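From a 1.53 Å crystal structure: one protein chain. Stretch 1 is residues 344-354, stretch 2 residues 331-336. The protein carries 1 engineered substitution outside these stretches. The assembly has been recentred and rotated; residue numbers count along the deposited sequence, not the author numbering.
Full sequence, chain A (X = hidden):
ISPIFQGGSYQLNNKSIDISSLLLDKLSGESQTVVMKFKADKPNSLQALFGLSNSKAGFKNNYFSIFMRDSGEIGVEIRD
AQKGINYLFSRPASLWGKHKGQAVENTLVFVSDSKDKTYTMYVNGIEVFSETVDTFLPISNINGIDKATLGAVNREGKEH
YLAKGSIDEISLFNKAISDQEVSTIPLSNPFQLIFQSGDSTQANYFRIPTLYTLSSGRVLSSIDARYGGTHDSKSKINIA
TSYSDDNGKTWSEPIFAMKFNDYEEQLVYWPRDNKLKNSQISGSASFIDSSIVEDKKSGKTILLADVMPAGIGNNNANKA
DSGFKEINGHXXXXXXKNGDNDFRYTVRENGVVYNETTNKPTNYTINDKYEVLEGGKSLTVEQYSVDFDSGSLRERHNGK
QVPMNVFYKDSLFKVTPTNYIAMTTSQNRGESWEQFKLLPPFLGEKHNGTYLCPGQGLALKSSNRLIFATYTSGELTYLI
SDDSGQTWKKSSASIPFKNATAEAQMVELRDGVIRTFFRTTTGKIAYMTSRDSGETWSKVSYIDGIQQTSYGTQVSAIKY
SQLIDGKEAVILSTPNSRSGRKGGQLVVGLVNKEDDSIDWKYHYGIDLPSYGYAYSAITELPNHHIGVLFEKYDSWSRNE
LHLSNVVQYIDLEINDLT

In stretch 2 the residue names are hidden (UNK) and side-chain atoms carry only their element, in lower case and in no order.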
# COMPACT_ATOMS: atom_id res chain seq x y z
N ARG A 344 14.80 33.84 8.95
CA ARG A 344 14.75 35.30 8.87
C ARG A 344 13.90 35.81 7.71
O ARG A 344 13.88 37.02 7.43
CB ARG A 344 16.19 35.86 8.80
CG ARG A 344 17.02 35.50 10.04
CD ARG A 344 18.51 35.85 9.89
NE ARG A 344 18.76 37.29 9.94
CZ ARG A 344 19.05 37.96 11.05
NH1 ARG A 344 19.13 37.34 12.22
NH2 ARG A 344 19.27 39.27 11.00
N TYR A 345 13.17 34.90 7.06
CA TYR A 345 12.39 35.24 5.87
C TYR A 345 10.97 34.69 5.91
O TYR A 345 10.68 33.70 6.59
CB TYR A 345 13.10 34.76 4.61
CG TYR A 345 14.50 35.33 4.43
CD1 TYR A 345 15.59 34.72 5.03
CD2 TYR A 345 14.71 36.48 3.68
CE1 TYR A 345 16.87 35.24 4.89
CE2 TYR A 345 15.97 37.00 3.52
CZ TYR A 345 17.05 36.38 4.13
OH TYR A 345 18.31 36.91 3.97
N THR A 346 10.08 35.35 5.17
CA THR A 346 8.72 34.85 4.95
C THR A 346 8.38 34.98 3.47
O THR A 346 8.95 35.80 2.75
CB THR A 346 7.66 35.63 5.75
OG1 THR A 346 7.81 37.04 5.53
CG2 THR A 346 7.77 35.32 7.23
N VAL A 347 7.45 34.14 3.02
CA VAL A 347 6.92 34.25 1.67
C VAL A 347 5.64 35.08 1.76
O VAL A 347 4.68 34.67 2.41
CB VAL A 347 6.58 32.88 1.06
CG1 VAL A 347 6.22 33.03 -0.39
CG2 VAL A 347 7.76 31.93 1.19
N ARG A 348 5.64 36.25 1.14
CA ARG A 348 4.48 37.14 1.21
C ARG A 348 3.62 37.06 -0.04
O ARG A 348 3.78 36.15 -0.86
CB ARG A 348 4.94 38.58 1.41
CG ARG A 348 5.87 38.77 2.58
CD ARG A 348 5.15 38.70 3.91
NE ARG A 348 5.99 39.23 4.97
CZ ARG A 348 5.54 39.94 6.00
NH1 ARG A 348 4.25 40.21 6.11
NH2 ARG A 348 6.39 40.39 6.92
N GLU A 349 2.72 38.03 -0.19
CA GLU A 349 1.86 38.12 -1.36
C GLU A 349 2.68 38.16 -2.64
O GLU A 349 3.78 38.72 -2.67
CB GLU A 349 0.95 39.35 -1.27
CG GLU A 349 -0.19 39.23 -0.26
CD GLU A 349 0.25 39.46 1.18
OE1 GLU A 349 1.40 39.91 1.40
OE2 GLU A 349 -0.56 39.20 2.09
N ASN A 350 2.16 37.54 -3.70
CA ASN A 350 2.84 37.45 -4.99
C ASN A 350 4.16 36.68 -4.96
O ASN A 350 4.95 36.76 -5.89
CB ASN A 350 3.04 38.85 -5.61
CG ASN A 350 1.73 39.49 -6.02
OD1 ASN A 350 0.84 38.84 -6.55
ND2 ASN A 350 1.61 40.79 -5.77
N GLY A 351 4.38 35.95 -3.87
CA GLY A 351 5.53 35.07 -3.77
C GLY A 351 6.82 35.77 -3.39
O GLY A 351 7.89 35.17 -3.44
N VAL A 352 6.71 37.04 -3.01
CA VAL A 352 7.89 37.82 -2.63
C VAL A 352 8.52 37.31 -1.34
O VAL A 352 7.86 37.24 -0.30
CB VAL A 352 7.57 39.31 -2.50
CG1 VAL A 352 8.79 40.08 -2.00
CG2 VAL A 352 7.08 39.87 -3.83
N VAL A 353 9.80 36.96 -1.41
CA VAL A 353 10.55 36.56 -0.22
C VAL A 353 10.96 37.81 0.56
O VAL A 353 11.72 38.64 0.06
CB VAL A 353 11.78 35.73 -0.60
CG1 VAL A 353 12.53 35.29 0.64
CG2 VAL A 353 11.37 34.53 -1.45
N TYR A 354 10.46 37.92 1.78
CA TYR A 354 10.64 39.13 2.59
C TYR A 354 11.60 38.85 3.74
O TYR A 354 11.45 37.86 4.45
CB TYR A 354 9.28 39.56 3.15
CG TYR A 354 9.15 41.00 3.58
CD1 TYR A 354 9.06 42.03 2.65
CD2 TYR A 354 9.08 41.33 4.93
CE1 TYR A 354 8.92 43.35 3.05
CE2 TYR A 354 8.94 42.65 5.34
CZ TYR A 354 8.86 43.65 4.40
OH TYR A 354 8.73 44.96 4.80
N UNK A 331 -1.25 34.04 7.35
CA UNK A 331 -0.17 33.09 7.60
C UNK A 331 0.83 33.10 6.47
O UNK A 331 0.47 32.95 5.30
c UNK A 331 -3.14 31.80 8.58
c UNK A 331 -0.74 31.69 7.80
c UNK A 331 -1.79 31.64 8.88
o UNK A 331 -4.68 31.51 11.87
c UNK A 331 -3.72 31.56 10.88
c UNK A 331 -4.10 31.76 9.57
c UNK A 331 -1.43 31.44 10.21
c UNK A 331 -2.39 31.40 11.21
N UNK A 332 2.10 33.30 6.81
CA UNK A 332 3.15 33.36 5.81
C UNK A 332 4.18 32.29 6.07
O UNK A 332 4.63 32.12 7.20
o UNK A 332 0.21 38.89 4.46
c UNK A 332 1.52 37.76 6.11
c UNK A 332 2.86 35.85 5.47
c UNK A 332 1.52 37.01 3.83
c UNK A 332 2.41 36.74 6.44
c UNK A 332 2.40 36.00 4.17
c UNK A 332 3.81 34.74 5.82
c UNK A 332 1.09 37.88 4.80
N UNK A 333 4.52 31.56 5.01
CA UNK A 333 5.50 30.49 5.09
C UNK A 333 6.88 31.04 5.45
O UNK A 333 7.37 31.96 4.78
c UNK A 333 5.84 27.39 4.50
c UNK A 333 6.55 28.06 2.19
c UNK A 333 6.43 28.50 3.65
c UNK A 333 5.56 29.75 3.75
N UNK A 334 7.48 30.49 6.50
CA UNK A 334 8.80 30.93 6.96
C UNK A 334 9.88 30.23 6.16
O UNK A 334 9.72 29.07 5.78
n UNK A 334 8.22 29.46 12.63
c UNK A 334 8.99 30.66 8.45
c UNK A 334 8.03 31.43 9.35
c UNK A 334 8.30 31.16 10.82
c UNK A 334 7.95 29.74 11.20
N UNK A 335 10.97 30.94 5.89
CA UNK A 335 12.11 30.35 5.19
C UNK A 335 13.42 30.66 5.91
O UNK A 335 13.59 31.72 6.50
c UNK A 335 11.25 31.28 1.47
c UNK A 335 11.02 29.03 2.55
c UNK A 335 12.20 30.87 3.76
c UNK A 335 11.08 30.53 2.78
N UNK A 336 14.34 29.71 5.83
CA UNK A 336 15.69 29.89 6.34
C UNK A 336 16.64 29.91 5.16
O UNK A 336 16.59 29.03 4.29
n UNK A 336 17.54 27.03 11.04
c UNK A 336 17.85 27.58 8.63
c UNK A 336 17.56 28.62 7.57
c UNK A 336 16.06 28.75 7.30
c UNK A 336 17.29 28.03 9.97
O HOH W 1 3.25 32.27 2.42

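Position 331 carries one carbon followed by a ring of six carbons that bears a single oxygen, the pattern of a phenol. Its CA-to-CB bond points away from stretch 1, and no side-chain atom comes within 8 Å of it. The atoms alone identify Tyr331, which takes no part in this contact.

Position 332 repeats the same composition, one carbon and a six-carbon ring with one oxygen, but here the CA-to-CB bond points toward stretch 1, and the residue has more surface covered by it than any other of the six. The oxygen borne by the ring lies 2.5 Å from OE2 of Glu349, and CD of Arg348 sits over one ring face. This is Tyr332. Its OH donates a short hydrogen bond to Glu349 OE2, an interaction that suits a hydroxyl at the far end of the ring, within reach of the carboxylate. The flat aromatic face meanwhile receives Arg348: CD lies 3.9 Å from the centroid of the Tyr332 ring in a CH-pi contact, and CZ lies 4.8 Å from that centroid, 22° off the normal, in a cation-pi arrangement. A phenol thus serves both a carboxylate at its tip and a cationic side chain over its face.

Position 333 has four side-chain carbons, forked at the second, with no polar atom. Its CB is 4.0 Å from CG2 of Val347. The fork beyond CB marks Leu333, a buried aliphatic residue suited to a place without polar demands on its side chain. Its backbone does the pairing: Leu333 O accepts from Val347 N at 2.8 Å and also receives a CA-H...O contact from Thr346 CA at 3.2 Å. A water joins the same two residues, accepting from Leu333 N at 3.0 Å and donating to Val347 O at 2.8 Å.

Position 334 shows four carbons in a row ending in nitrogen, and the second of these carbons lies 4.4 Å from Thr346 CG2. This is Lys334, and that carbon is CG. It pairs with Thr346 without backbone hydrogen bonds, and their side chains share a face of the sheet. The long chain carries NZ to a hydrogen bond elsewhere in the structure.

Position 335 again has four carbons forked at the second, and one terminal carbon lies 3.6 Å from Val347 CG2. This is Leu335. That carbon, CD1, also comes within 4.3 Å of Val353 CG1, so CD1 touches both valines; a forked aliphatic chain suits this buried, apolar place. Leu335 CB lies 4.1 Å from Tyr345 CB. Its backbone bonds Tyr345 in both directions, Leu335 N to Tyr345 O at 2.9 Å and Tyr345 N to Leu335 O at 3.3 Å.

Position 336 has four carbons in a row and a terminal nitrogen. Its CA-to-CB bond points away, and no side-chain atom comes within 5 Å of stretch 1. This is Lys336, a long amine-tipped chain suited to a place where NZ is hydrogen-bonded elsewhere in the structure.

The contact is an antiparallel pairing of strands. Backbone hydrogen bonds set the register, the leucines pack against valines, and beyond the paired segment Tyr332 reaches Arg348 and Glu349, extending the interface into the loop.

Stretch 2, residues 331-336: YYLKLK
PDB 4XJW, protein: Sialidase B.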